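Local coordinates for protein type I site-specific restriction-modification system, R (Restriction) subunit (Vibrio vulnificus, PDB 3H1T) that probably acts as the ATP-binding, DNA-translocating and DNA-cleaving subunit of a type I restriction enzyme, represented here by a fragment that includes both RecA-like helicase domains, at residues F216-W220 / T255-F259; D261-I266 / R275-A280; R438-V444 / T497-L503. All coordinates share one frame; numbering follows the deposited sequence.

Contact 1: residues F216-W220 / T255-F259; sequences FQISW and TFTPF
Phe216 and Trp220, one turn apart on the helix that follows the P-loop of the first RecA-like domain, meet Phe256 and Phe259 from the loop after strand 238-242 in an aromatic cluster. Ring-to-ring contacts dominate. Phe216 turns its edge to the face of Phe256 in an offset edge-to-face pair, centroids 5.7 Å apart and planes at 89°, with Phe216 CD1 3.8 Å from Phe256 CD2. Trp220 presents the edge of its six-membered ring to the face of Phe259, CE3 lying 3.9 Å from Phe259 CE1 and off toward the rim of that ring. Phe259 also lies obliquely beside Phe216, its CE2 3.6 Å from Phe216 CE1, and so touches both helix aromatics. Both helix rings reach the loop with CG anti to the backbone N (chi1 169° for Phe216, -176° for Trp220). Beyond the segments, Phe256 meets Phe279 and Phe259 meets Trp223, each edge-to-face.

Aliphatic contacts fill in around the rings. Ser219 CB rests 3.8 Å from Phe259 CZ, while its hydroxyl bonds back to Ala215 O within the helix. Pro258 CG touches Phe216 CZ.

Backbone oxygens approach two rings differently: Thr255 O sits over one face of Phe216, whereas Pro258 O lies at the edge of the indole, 3.5 Å from Trp220 CZ3.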
ATOM      1  N   PHE A 216      13.074  -0.411  -3.510  1.00 36.49           N
ATOM      2  CA  PHE A 216      14.433  -0.037  -3.112  1.00 35.81           C
ATOM      3  C   PHE A 216      15.166  -1.101  -2.297  1.00 34.27           C
ATOM      4  O   PHE A 216      16.303  -1.433  -2.605  1.00 35.06           O
ATOM      5  CB  PHE A 216      14.412   1.277  -2.319  1.00 37.57           C
ATOM      6  CG  PHE A 216      15.716   1.602  -1.639  1.00 38.60           C
ATOM      7  CD1 PHE A 216      16.811   2.031  -2.381  1.00 38.18           C
ATOM      8  CD2 PHE A 216      15.846   1.477  -0.248  1.00 36.32           C
ATOM      9  CE1 PHE A 216      18.015   2.327  -1.756  1.00 38.16           C
ATOM     10  CE2 PHE A 216      17.048   1.776   0.390  1.00 36.35           C
ATOM     11  CZ  PHE A 216      18.134   2.199  -0.363  1.00 37.15           C
ATOM     12  N   GLN A 217      14.521  -1.651  -1.273  1.00 33.32           N
ATOM     13  CA  GLN A 217      15.190  -2.658  -0.446  1.00 34.82           C
ATOM     14  C   GLN A 217      15.458  -3.992  -1.152  1.00 34.72           C
ATOM     15  O   GLN A 217      16.404  -4.698  -0.805  1.00 34.17           O
ATOM     16  CB  GLN A 217      14.411  -2.888   0.858  1.00 32.05           C
ATOM     17  CG  GLN A 217      14.308  -1.651   1.768  1.00 30.75           C
ATOM     18  CD  GLN A 217      15.597  -1.322   2.535  1.00 32.13           C
ATOM     19  OE1 GLN A 217      15.609  -0.437   3.387  1.00 33.65           O
ATOM     20  NE2 GLN A 217      16.675  -2.029   2.233  1.00 30.11           N
ATOM     21  N   ILE A 218      14.642  -4.347  -2.138  1.00 32.34           N
ATOM     22  CA  ILE A 218      14.886  -5.586  -2.867  1.00 33.25           C
ATOM     23  C   ILE A 218      16.187  -5.358  -3.645  1.00 34.68           C
ATOM     24  O   ILE A 218      17.108  -6.177  -3.615  1.00 35.57           O
ATOM     25  CB  ILE A 218      13.744  -5.890  -3.873  1.00 35.47           C
ATOM     26  CG1 ILE A 218      12.439  -6.215  -3.124  1.00 32.83           C
ATOM     27  CG2 ILE A 218      14.134  -7.066  -4.758  1.00 35.60           C
ATOM     28  CD1 ILE A 218      11.209  -6.327  -4.033  1.00 29.11           C
ATOM     29  N   SER A 219      16.248  -4.215  -4.328  1.00 38.29           N
ATOM     30  CA  SER A 219      17.410  -3.825  -5.122  1.00 39.17           C
ATOM     31  C   SER A 219      18.656  -3.773  -4.251  1.00 38.77           C
ATOM     32  O   SER A 219      19.693  -4.331  -4.605  1.00 38.49           O
ATOM     33  CB  SER A 219      17.191  -2.445  -5.743  1.00 42.53           C
ATOM     34  OG  SER A 219      15.916  -2.370  -6.352  1.00 46.54           O
ATOM     35  N   TRP A 220      18.560  -3.105  -3.110  1.00 33.57           N
ATOM     36  CA  TRP A 220      19.710  -3.004  -2.233  1.00 35.25           C
ATOM     37  C   TRP A 220      20.166  -4.390  -1.763  1.00 36.63           C
ATOM     38  O   TRP A 220      21.347  -4.729  -1.875  1.00 36.48           O
ATOM     39  CB  TRP A 220      19.386  -2.095  -1.042  1.00 50.07           C
ATOM     40  CG  TRP A 220      20.547  -1.851  -0.143  1.00 51.43           C
ATOM     41  CD1 TRP A 220      20.794  -2.452   1.053  1.00 51.36           C
ATOM     42  CD2 TRP A 220      21.618  -0.921  -0.353  1.00 52.96           C
ATOM     43  NE1 TRP A 220      21.945  -1.956   1.607  1.00 52.50           N
ATOM     44  CE2 TRP A 220      22.473  -1.013   0.765  1.00 53.19           C
ATOM     45  CE3 TRP A 220      21.937  -0.021  -1.379  1.00 54.40           C
ATOM     46  CZ2 TRP A 220      23.629  -0.233   0.895  1.00 54.16           C
ATOM     47  CZ3 TRP A 220      23.090   0.758  -1.250  1.00 57.39           C
ATOM     48  CH2 TRP A 220      23.921   0.643  -0.118  1.00 56.42           C
ATOM     49  N   THR A 255      15.107   8.613  -2.560  1.00 68.68           N
ATOM     50  CA  THR A 255      15.013   7.362  -1.815  1.00 69.00           C
ATOM     51  C   THR A 255      16.156   6.440  -2.219  1.00 69.28           C
ATOM     52  O   THR A 255      16.621   5.622  -1.423  1.00 69.27           O
ATOM     53  CB  THR A 255      13.664   6.636  -2.103  1.00 62.62           C
ATOM     54  OG1 THR A 255      12.580   7.428  -1.598  1.00 62.62           O
ATOM     55  CG2 THR A 255      13.639   5.257  -1.449  1.00 60.72           C
ATOM     56  N   PHE A 256      16.607   6.588  -3.463  1.00 66.79           N
ATOM     57  CA  PHE A 256      17.675   5.755  -3.992  1.00 66.36           C
ATOM     58  C   PHE A 256      19.067   6.351  -3.903  1.00 66.35           C
ATOM     59  O   PHE A 256      20.017   5.754  -4.403  1.00 67.05           O
ATOM     60  CB  PHE A 256      17.386   5.385  -5.448  1.00 56.09           C
ATOM     61  CG  PHE A 256      16.056   4.716  -5.648  1.00 55.56           C
ATOM     62  CD1 PHE A 256      14.876   5.458  -5.606  1.00 54.00           C
ATOM     63  CD2 PHE A 256      15.981   3.340  -5.869  1.00 55.79           C
ATOM     64  CE1 PHE A 256      13.642   4.848  -5.781  1.00 54.54           C
ATOM     65  CE2 PHE A 256      14.748   2.711  -6.047  1.00 55.26           C
ATOM     66  CZ  PHE A 256      13.575   3.466  -6.003  1.00 54.91           C
ATOM     67  N   THR A 257      19.201   7.507  -3.268  1.00 65.78           N
ATOM     68  CA  THR A 257      20.501   8.157  -3.130  1.00 66.56           C
ATOM     69  C   THR A 257      21.623   7.222  -2.653  1.00 65.43           C
ATOM     70  O   THR A 257      22.778   7.372  -3.053  1.00 65.03           O
ATOM     71  CB  THR A 257      20.392   9.352  -2.169  1.00 73.49           C
ATOM     72  OG1 THR A 257      19.315  10.198  -2.611  1.00 74.48           O
ATOM     73  CG2 THR A 257      21.694  10.160  -2.182  1.00 74.32           C
ATOM     74  N   PRO A 258      21.296   6.238  -1.789  1.00 56.84           N
ATOM     75  CA  PRO A 258      22.285   5.281  -1.284  1.00 56.03           C
ATOM     76  C   PRO A 258      23.057   4.558  -2.390  1.00 56.77           C
ATOM     77  O   PRO A 258      24.126   3.983  -2.156  1.00 56.85           O
ATOM     78  CB  PRO A 258      21.432   4.328  -0.466  1.00 53.81           C
ATOM     79  CG  PRO A 258      20.479   5.268   0.179  1.00 53.36           C
ATOM     80  CD  PRO A 258      20.051   6.132  -1.001  1.00 54.07           C
ATOM     81  N   PHE A 259      22.484   4.561  -3.587  1.00 72.16           N
ATOM     82  CA  PHE A 259      23.082   3.909  -4.747  1.00 73.15           C
ATOM     83  C   PHE A 259      24.104   4.800  -5.452  1.00 74.29           C
ATOM     84  O   PHE A 259      25.184   4.337  -5.833  1.00 73.86           O
ATOM     85  CB  PHE A 259      21.990   3.500  -5.728  1.00 57.00           C
ATOM     86  CG  PHE A 259      21.361   2.184  -5.411  1.00 55.90           C
ATOM     87  CD1 PHE A 259      22.094   1.011  -5.533  1.00 54.94           C
ATOM     88  CD2 PHE A 259      20.027   2.105  -5.023  1.00 55.16           C
ATOM     89  CE1 PHE A 259      21.508  -0.234  -5.280  1.00 55.68           C
ATOM     90  CE2 PHE A 259      19.425   0.864  -4.764  1.00 55.50           C
ATOM     91  CZ  PHE A 259      20.170  -0.308  -4.897  1.00 55.32           C
TER

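Contact 2: residues D261-I266 / R275-A280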
ATOM      1  N   ASP A 261      25.682   7.056  -8.369  1.00 70.01           N
ATOM      2  CA  ASP A 261      26.722   6.802  -9.354  1.00 69.62           C
ATOM      3  C   ASP A 261      26.689   5.399  -9.891  1.00 69.81           C
ATOM      4  O   ASP A 261      27.459   5.042 -10.796  1.00 69.13           O
ATOM      5  CB  ASP A 261      28.077   7.145  -8.753  1.00 77.31           C
ATOM      6  CG  ASP A 261      28.178   8.623  -8.389  1.00 78.33           C
ATOM      7  OD1 ASP A 261      27.225   9.151  -7.763  1.00 77.04           O
ATOM      8  OD2 ASP A 261      29.212   9.256  -8.740  1.00 78.75           O
ATOM      9  N   ALA A 262      25.804   4.595  -9.321  1.00 78.50           N
ATOM     10  CA  ALA A 262      25.571   3.249  -9.810  1.00 78.07           C
ATOM     11  C   ALA A 262      24.279   3.555 -10.578  1.00 77.43           C
ATOM     12  O   ALA A 262      23.877   2.867 -11.516  1.00 77.81           O
ATOM     13  CB  ALA A 262      25.311   2.311  -8.637  1.00 62.58           C
ATOM     14  N   ARG A 263      23.679   4.661 -10.146  1.00 65.34           N
ATOM     15  CA  ARG A 263      22.441   5.224 -10.653  1.00 65.22           C
ATOM     16  C   ARG A 263      22.563   5.876 -12.027  1.00 66.69           C
ATOM     17  O   ARG A 263      23.581   6.497 -12.349  1.00 67.47           O
ATOM     18  CB  ARG A 263      21.921   6.280  -9.674  1.00 61.62           C
ATOM     19  CG  ARG A 263      21.406   5.744  -8.338  1.00 60.52           C
ATOM     20  CD  ARG A 263      20.815   6.891  -7.524  1.00 61.94           C
ATOM     21  NE  ARG A 263      21.825   7.853  -7.082  1.00 64.42           N
ATOM     22  CZ  ARG A 263      21.542   9.019  -6.501  1.00 65.69           C
ATOM     23  NH1 ARG A 263      20.278   9.374  -6.293  1.00 67.29           N
ATOM     24  NH2 ARG A 263      22.521   9.831  -6.121  1.00 65.88           N
ATOM     25  N   HIS A 264      21.507   5.733 -12.822  1.00 71.03           N
ATOM     26  CA  HIS A 264      21.459   6.317 -14.145  1.00 71.14           C
ATOM     27  C   HIS A 264      20.035   6.405 -14.690  1.00 70.59           C
ATOM     28  O   HIS A 264      19.329   5.400 -14.785  1.00 70.86           O
ATOM     29  CB  HIS A 264      22.306   5.514 -15.137  1.00 74.97           C
ATOM     30  CG  HIS A 264      22.375   6.149 -16.486  1.00 75.97           C
ATOM     31  ND1 HIS A 264      22.992   7.362 -16.700  1.00 75.51           N
ATOM     32  CD2 HIS A 264      21.834   5.787 -17.673  1.00 76.67           C
ATOM     33  CE1 HIS A 264      22.828   7.721 -17.960  1.00 75.49           C
ATOM     34  NE2 HIS A 264      22.129   6.783 -18.573  1.00 75.74           N
ATOM     35  N   LYS A 265      19.604   7.604 -15.049  1.00 54.07           N
ATOM     36  CA  LYS A 265      18.276   7.745 -15.610  1.00 53.87           C
ATOM     37  C   LYS A 265      18.458   7.714 -17.119  1.00 53.69           C
ATOM     38  O   LYS A 265      19.410   8.285 -17.656  1.00 52.77           O
ATOM     39  CB  LYS A 265      17.622   9.068 -15.189  1.00 69.60           C
ATOM     40  CG  LYS A 265      16.104   9.008 -15.211  1.00 71.08           C
ATOM     41  CD  LYS A 265      15.490  10.356 -15.556  1.00 72.02           C
ATOM     42  CE  LYS A 265      15.813  11.441 -14.536  1.00 72.46           C
ATOM     43  NZ  LYS A 265      15.286  12.767 -14.993  1.00 72.99           N
ATOM     44  N   ILE A 266      17.567   7.031 -17.813  1.00 78.85           N
ATOM     45  CA  ILE A 266      17.689   6.985 -19.247  1.00 79.87           C
ATOM     46  C   ILE A 266      16.880   8.173 -19.765  1.00 81.11           C
ATOM     47  O   ILE A 266      15.644   8.180 -19.669  1.00 80.26           O
ATOM     48  CB  ILE A 266      17.130   5.661 -19.791  1.00 71.33           C
ATOM     49  CG1 ILE A 266      17.387   4.543 -18.786  1.00 71.99           C
ATOM     50  CG2 ILE A 266      17.861   5.276 -21.068  1.00 68.57           C
ATOM     51  CD1 ILE A 266      16.854   3.220 -19.246  1.00 74.38           C
ATOM     52  N   ARG A 275      26.583   2.039 -16.207  1.00 67.21           N
ATOM     53  CA  ARG A 275      26.021   2.118 -14.851  1.00 66.26           C
ATOM     54  C   ARG A 275      25.472   0.774 -14.338  1.00 65.04           C
ATOM     55  O   ARG A 275      25.606  -0.252 -15.013  1.00 64.76           O
ATOM     56  CB  ARG A 275      24.922   3.191 -14.796  1.00 90.32           C
ATOM     57  CG  ARG A 275      25.456   4.618 -14.813  1.00 92.58           C
ATOM     58  CD  ARG A 275      25.818   5.086 -13.406  1.00 95.58           C
ATOM     59  NE  ARG A 275      26.520   6.372 -13.384  1.00 97.78           N
ATOM     60  CZ  ARG A 275      27.806   6.523 -13.694  1.00 99.04           C
ATOM     61  NH1 ARG A 275      28.528   5.466 -14.052  1.00 99.89           N
ATOM     62  NH2 ARG A 275      28.375   7.724 -13.638  1.00 99.27           N
ATOM     63  N   GLU A 276      24.860   0.782 -13.148  1.00 75.69           N
ATOM     64  CA  GLU A 276      24.310  -0.448 -12.549  1.00 74.29           C
ATOM     65  C   GLU A 276      22.821  -0.388 -12.197  1.00 72.34           C
ATOM     66  O   GLU A 276      22.099  -1.373 -12.363  1.00 72.89           O
ATOM     67  CB  GLU A 276      25.084  -0.819 -11.287  1.00 73.72           C
ATOM     68  CG  GLU A 276      26.526  -0.362 -11.299  1.00 75.42           C
ATOM     69  CD  GLU A 276      27.411  -1.273 -10.487  1.00 76.53           C
ATOM     70  OE1 GLU A 276      27.027  -2.454 -10.347  1.00 78.26           O
ATOM     71  OE2 GLU A 276      28.481  -0.826 -10.012  1.00 76.09           O
ATOM     72  N   ILE A 277      22.366   0.748 -11.681  1.00 51.56           N
ATOM     73  CA  ILE A 277      20.956   0.907 -11.335  1.00 49.92           C
ATOM     74  C   ILE A 277      20.291   1.941 -12.241  1.00 49.29           C
ATOM     75  O   ILE A 277      20.575   3.140 -12.143  1.00 47.69           O
ATOM     76  CB  ILE A 277      20.777   1.339  -9.850  1.00 50.84           C
ATOM     77  CG1 ILE A 277      20.881   0.115  -8.932  1.00 51.70           C
ATOM     78  CG2 ILE A 277      19.428   2.017  -9.653  1.00 47.24           C
ATOM     79  CD1 ILE A 277      22.267  -0.512  -8.882  1.00 53.67           C
ATOM     80  N   TYR A 278      19.394   1.468 -13.105  1.00 61.08           N
ATOM     81  CA  TYR A 278      18.692   2.329 -14.061  1.00 61.47           C
ATOM     82  C   TYR A 278      17.228   2.661 -13.764  1.00 61.28           C
ATOM     83  O   TYR A 278      16.489   1.838 -13.216  1.00 61.20           O
ATOM     84  CB  TYR A 278      18.752   1.711 -15.455  1.00 67.73           C
ATOM     85  CG  TYR A 278      20.151   1.527 -15.984  1.00 68.41           C
ATOM     86  CD1 TYR A 278      20.965   0.497 -15.515  1.00 68.43           C
ATOM     87  CD2 TYR A 278      20.654   2.367 -16.976  1.00 69.56           C
ATOM     88  CE1 TYR A 278      22.245   0.303 -16.030  1.00 69.11           C
ATOM     89  CE2 TYR A 278      21.938   2.188 -17.494  1.00 70.31           C
ATOM     90  CZ  TYR A 278      22.724   1.151 -17.022  1.00 69.36           C
ATOM     91  OH  TYR A 278      23.979   0.956 -17.562  1.00 70.85           O
ATOM     92  N   PHE A 279      16.819   3.869 -14.143  1.00 51.24           N
ATOM     93  CA  PHE A 279      15.445   4.325 -13.961  1.00 51.20           C
ATOM     94  C   PHE A 279      14.971   4.775 -15.337  1.00 52.03           C
ATOM     95  O   PHE A 279      15.757   5.305 -16.120  1.00 51.91           O
ATOM     96  CB  PHE A 279      15.378   5.518 -13.001  1.00 64.24           C
ATOM     97  CG  PHE A 279      16.035   5.275 -11.670  1.00 65.75           C
ATOM     98  CD1 PHE A 279      17.402   5.484 -11.500  1.00 65.64           C
ATOM     99  CD2 PHE A 279      15.281   4.846 -10.580  1.00 66.04           C
ATOM    100  CE1 PHE A 279      18.013   5.274 -10.254  1.00 67.21           C
ATOM    101  CE2 PHE A 279      15.872   4.631  -9.332  1.00 66.55           C
ATOM    102  CZ  PHE A 279      17.245   4.845  -9.166  1.00 67.25           C
ATOM    103  N   ALA A 280      13.698   4.564 -15.643  1.00 56.96           N
ATOM    104  CA  ALA A 280      13.171   4.969 -16.938  1.00 57.55           C
ATOM    105  C   ALA A 280      11.654   5.099 -16.945  1.00 58.71           C
ATOM    106  O   ALA A 280      10.940   4.313 -16.316  1.00 59.86           O
ATOM    107  CB  ALA A 280      13.616   3.965 -18.015  1.00 48.15           C
TER
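Ala262 O accepts two backbone bonds, from Glu276 N at 2.8 Å and from Ile277 N at 2.6 Å, where two parallel strands come together at the edge of the RecA-like sheet. The first donor lies in the carbonyl plane on a lone pair, the second 46° out of that plane, not on a lone pair. Down the ladder, Phe279 N binds His264 O and Ile266 N binds Phe279 O; His264 N to Ile277 O is weak.

On the face of His264 and Tyr278 the rings meet obliquely, planes at 82°, with His264 CD2 3.6 Å from Tyr278 CE2. Tyr278 OH is held by Val272 O in the connection between the strands. The CB-CG part of Arg275 crosses His264 at about a right angle.

The other face carries Arg263, Ile277, Lys265 and Phe279. Arg263 CG meets the edge of the Phe279 ring in its plane, 3.9 Å from CE1, while Lys265 leads off to a salt bridge with Glu267. At the far end Ile266 CD1 packs 3.5 Å from Ala280 CB.

Contact 3: residues R438-V444 / T497-L503; sequences RFAKTIV and TSTPVIL
Lys441 reaches across to the loop 497-500, beside two parallel strands of the second RecA-like domain. Its CB passes 3.9 Å from Val501 O and its CG runs by Pro500 O. The chain stays extended as far as CE, which comes 3.4 Å from Thr497 O; there a bend at chi4 (-75°) turns NZ into the loop. NZ bonds Thr497 O at 2.9 Å, from above the carbonyl plane, and makes weaker, longer bonds to Thr497 OG1 and to Pro500 O, whose residue follows a cis peptide bond. Thr497 OG1 is also bonded to Arg491 O and Glu494 O, which places the hydroxyl.

Next to this, Thr442 N gives a nearly straight bond to Val501 O, followed by Leu503 N to Thr442 O and Val444 N to Leu503 O, the ladder of a parallel pair. Thr442 and Ile502 point the same way, with Ile502 CD1 3.6 Å from Thr442 CB, and Met433 of helix 422-436 packs on both.

Before the strand, Val501 CG2 lies 3.7 Å from Phe439 CD2, and Ser498 O and Thr499 CG2 approach that ring at its edge. One water donates to both Phe439 O (2.6 Å) and Ser498 O (2.7 Å), bridging the two backbones.

Across the two segments the buried ammonium is thus held by one sound and two weak bonds to neutral oxygens, whose partial negative charge would probably favour its protonated form.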
ATOM      1  N   ARG A 438     -14.983  24.633   4.900  1.00 36.34           N
ATOM      2  CA  ARG A 438     -14.774  25.299   3.619  1.00 34.71           C
ATOM      3  C   ARG A 438     -13.342  25.256   3.097  1.00 34.96           C
ATOM      4  O   ARG A 438     -13.103  25.557   1.927  1.00 34.68           O
ATOM      5  CB  ARG A 438     -15.245  26.748   3.688  1.00 31.88           C
ATOM      6  CG  ARG A 438     -16.664  26.890   4.181  1.00 33.50           C
ATOM      7  CD  ARG A 438     -17.182  28.268   3.900  1.00 33.88           C
ATOM      8  NE  ARG A 438     -17.359  28.495   2.466  1.00 35.13           N
ATOM      9  CZ  ARG A 438     -17.562  29.693   1.929  1.00 36.16           C
ATOM     10  NH1 ARG A 438     -17.602  30.768   2.708  1.00 34.35           N
ATOM     11  NH2 ARG A 438     -17.744  29.815   0.622  1.00 37.83           N
ATOM     12  N   PHE A 439     -12.391  24.888   3.951  1.00 25.97           N
ATOM     13  CA  PHE A 439     -11.010  24.805   3.507  1.00 26.35           C
ATOM     14  C   PHE A 439     -10.448  23.394   3.487  1.00 27.13           C
ATOM     15  O   PHE A 439      -9.237  23.202   3.446  1.00 26.32           O
ATOM     16  CB  PHE A 439     -10.108  25.717   4.339  1.00 35.02           C
ATOM     17  CG  PHE A 439     -10.147  27.144   3.900  1.00 35.88           C
ATOM     18  CD1 PHE A 439     -11.199  27.968   4.272  1.00 35.92           C
ATOM     19  CD2 PHE A 439      -9.169  27.647   3.053  1.00 34.66           C
ATOM     20  CE1 PHE A 439     -11.283  29.279   3.802  1.00 36.69           C
ATOM     21  CE2 PHE A 439      -9.245  28.963   2.571  1.00 34.59           C
ATOM     22  CZ  PHE A 439     -10.300  29.777   2.948  1.00 36.34           C
ATOM     23  N   ALA A 440     -11.332  22.402   3.520  1.00 27.21           N
ATOM     24  CA  ALA A 440     -10.906  21.011   3.456  1.00 26.57           C
ATOM     25  C   ALA A 440     -10.508  20.776   1.997  1.00 27.65           C
ATOM     26  O   ALA A 440     -11.332  20.964   1.092  1.00 28.86           O
ATOM     27  CB  ALA A 440     -12.054  20.100   3.844  1.00 12.29           C
ATOM     28  N   LYS A 441      -9.262  20.375   1.756  1.00 27.89           N
ATOM     29  CA  LYS A 441      -8.811  20.159   0.387  1.00 27.40           C
ATOM     30  C   LYS A 441      -9.620  19.083  -0.287  1.00 27.29           C
ATOM     31  O   LYS A 441      -9.755  17.978   0.233  1.00 27.29           O
ATOM     32  CB  LYS A 441      -7.332  19.808   0.344  1.00 33.16           C
ATOM     33  CG  LYS A 441      -6.423  20.994   0.612  1.00 33.07           C
ATOM     34  CD  LYS A 441      -4.989  20.663   0.236  1.00 34.32           C
ATOM     35  CE  LYS A 441      -3.985  21.665   0.824  1.00 35.08           C
ATOM     36  NZ  LYS A 441      -3.923  23.002   0.165  1.00 40.26           N
ATOM     37  N   THR A 442     -10.131  19.421  -1.470  1.00 30.68           N
ATOM     38  CA  THR A 442     -11.017  18.559  -2.254  1.00 28.93           C
ATOM     39  C   THR A 442     -10.612  18.380  -3.719  1.00 27.50           C
ATOM     40  O   THR A 442     -10.080  19.299  -4.329  1.00 30.11           O
ATOM     41  CB  THR A 442     -12.440  19.155  -2.243  1.00 23.68           C
ATOM     42  OG1 THR A 442     -12.874  19.306  -0.887  1.00 25.71           O
ATOM     43  CG2 THR A 442     -13.407  18.277  -3.009  1.00 23.79           C
ATOM     44  N   ILE A 443     -10.891  17.209  -4.282  1.00 23.00           N
ATOM     45  CA  ILE A 443     -10.585  16.925  -5.685  1.00 23.43           C
ATOM     46  C   ILE A 443     -11.866  16.448  -6.350  1.00 23.89           C
ATOM     47  O   ILE A 443     -12.514  15.532  -5.857  1.00 24.79           O
ATOM     48  CB  ILE A 443      -9.509  15.806  -5.851  1.00 36.21           C
ATOM     49  CG1 ILE A 443      -8.196  16.214  -5.183  1.00 37.36           C
ATOM     50  CG2 ILE A 443      -9.219  15.578  -7.347  1.00 36.93           C
ATOM     51  CD1 ILE A 443      -7.151  15.120  -5.185  1.00 37.99           C
ATOM     52  N   VAL A 444     -12.245  17.051  -7.470  1.00 26.97           N
ATOM     53  CA  VAL A 444     -13.472  16.644  -8.151  1.00 26.15           C
ATOM     54  C   VAL A 444     -13.174  16.044  -9.513  1.00 26.10           C
ATOM     55  O   VAL A 444     -12.644  16.712 -10.394  1.00 26.31           O
ATOM     56  CB  VAL A 444     -14.445  17.850  -8.326  1.00 22.12           C
ATOM     57  CG1 VAL A 444     -15.782  17.386  -8.939  1.00 20.09           C
ATOM     58  CG2 VAL A 444     -14.692  18.506  -6.994  1.00 17.31           C
ATOM     59  N   THR A 497      -0.076  24.791   2.885  1.00 43.03           N
ATOM     60  CA  THR A 497      -0.786  25.808   2.101  1.00 39.31           C
ATOM     61  C   THR A 497      -2.303  25.658   2.249  1.00 38.36           C
ATOM     62  O   THR A 497      -2.803  24.542   2.313  1.00 39.23           O
ATOM     63  CB  THR A 497      -0.431  25.681   0.631  1.00 38.75           C
ATOM     64  OG1 THR A 497      -0.709  24.343   0.203  1.00 40.56           O
ATOM     65  CG2 THR A 497       1.035  25.994   0.397  1.00 38.39           C
ATOM     66  N   SER A 498      -3.045  26.762   2.284  1.00 33.56           N
ATOM     67  CA  SER A 498      -4.499  26.660   2.434  1.00 33.75           C
ATOM     68  C   SER A 498      -5.275  26.611   1.118  1.00 32.66           C
ATOM     69  O   SER A 498      -6.431  26.188   1.093  1.00 30.72           O
ATOM     70  CB  SER A 498      -5.046  27.797   3.325  1.00 47.44           C
ATOM     71  OG  SER A 498      -4.834  29.074   2.751  1.00 51.68           O
ATOM     72  N   THR A 499      -4.651  27.041   0.024  1.00 30.68           N
ATOM     73  CA  THR A 499      -5.314  27.007  -1.277  1.00 31.85           C
ATOM     74  C   THR A 499      -4.334  26.618  -2.391  1.00 30.00           C
ATOM     75  O   THR A 499      -3.123  26.771  -2.239  1.00 32.22           O
ATOM     76  CB  THR A 499      -5.947  28.368  -1.632  1.00 43.98           C
ATOM     77  OG1 THR A 499      -4.920  29.359  -1.730  1.00 47.35           O
ATOM     78  CG2 THR A 499      -6.944  28.797  -0.581  1.00 46.01           C
ATOM     79  N   PRO A 500      -4.851  26.100  -3.522  1.00 27.64           N
ATOM     80  CA  PRO A 500      -6.261  25.841  -3.841  1.00 25.39           C
ATOM     81  C   PRO A 500      -6.902  24.885  -2.852  1.00 25.40           C
ATOM     82  O   PRO A 500      -6.224  24.062  -2.231  1.00 27.43           O
ATOM     83  CB  PRO A 500      -6.194  25.221  -5.238  1.00 23.81           C
ATOM     84  CG  PRO A 500      -4.930  25.780  -5.809  1.00 24.42           C
ATOM     85  CD  PRO A 500      -3.997  25.647  -4.632  1.00 24.93           C
ATOM     86  N   VAL A 501      -8.210  24.985  -2.694  1.00 23.62           N
ATOM     87  CA  VAL A 501      -8.901  24.084  -1.805  1.00 23.08           C
ATOM     88  C   VAL A 501      -9.512  22.971  -2.663  1.00 23.89           C
ATOM     89  O   VAL A 501      -9.460  21.799  -2.307  1.00 24.37           O
ATOM     90  CB  VAL A 501      -9.987  24.834  -1.022  1.00 23.01           C
ATOM     91  CG1 VAL A 501     -10.720  23.878  -0.108  1.00 22.02           C
ATOM     92  CG2 VAL A 501      -9.350  25.942  -0.221  1.00 21.25           C
ATOM     93  N   ILE A 502     -10.042  23.357  -3.821  1.00 30.21           N
ATOM     94  CA  ILE A 502     -10.676  22.438  -4.751  1.00 28.56           C
ATOM     95  C   ILE A 502      -9.956  22.354  -6.081  1.00 30.16           C
ATOM     96  O   ILE A 502      -9.709  23.375  -6.712  1.00 32.84           O
ATOM     97  CB  ILE A 502     -12.102  22.886  -5.152  1.00 24.93           C
ATOM     98  CG1 ILE A 502     -12.821  23.556  -3.978  1.00 21.76           C
ATOM     99  CG2 ILE A 502     -12.858  21.690  -5.695  1.00 24.80           C
ATOM    100  CD1 ILE A 502     -13.134  22.648  -2.889  1.00 23.78           C
ATOM    101  N   LEU A 503      -9.635  21.147  -6.517  1.00 27.67           N
ATOM    102  CA  LEU A 503      -9.013  20.960  -7.815  1.00 26.36           C
ATOM    103  C   LEU A 503     -10.011  20.159  -8.646  1.00 27.49           C
ATOM    104  O   LEU A 503     -10.618  19.211  -8.144  1.00 26.65           O
ATOM    105  CB  LEU A 503      -7.712  20.150  -7.722  1.00 29.24           C
ATOM    106  CG  LEU A 503      -6.415  20.674  -7.091  1.00 30.46           C
ATOM    107  CD1 LEU A 503      -5.304  19.640  -7.325  1.00 28.01           C
ATOM    108  CD2 LEU A 503      -6.034  21.999  -7.720  1.00 26.88           C
TER
HETATM  109  O   HOH W   1      -6.982  24.345   2.935  1.00 28.95           O

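In the fold
Contacts 1 and 2 lie in the first RecA-like domain, their centres about 11 Å apart, and they touch: Phe259 packs on Ile277 and Arg263 on Phe256 and Thr257, so the aromatic cluster runs on into the side of the sheet. Contact 3 lies in the second RecA-like domain, its centre about 34 Å from contact 1 and 37 Å from contact 2. It is buried; the other two are partly so. Contacts 2 and 3 both pair parallel strands, but contact 2 is at the outermost strand 263-265, whereas strand 502-505 lies inside its sheet and has a lysine and, separately, a bridging water beside it. Contact 1, joining helix to loop, relies on rings instead.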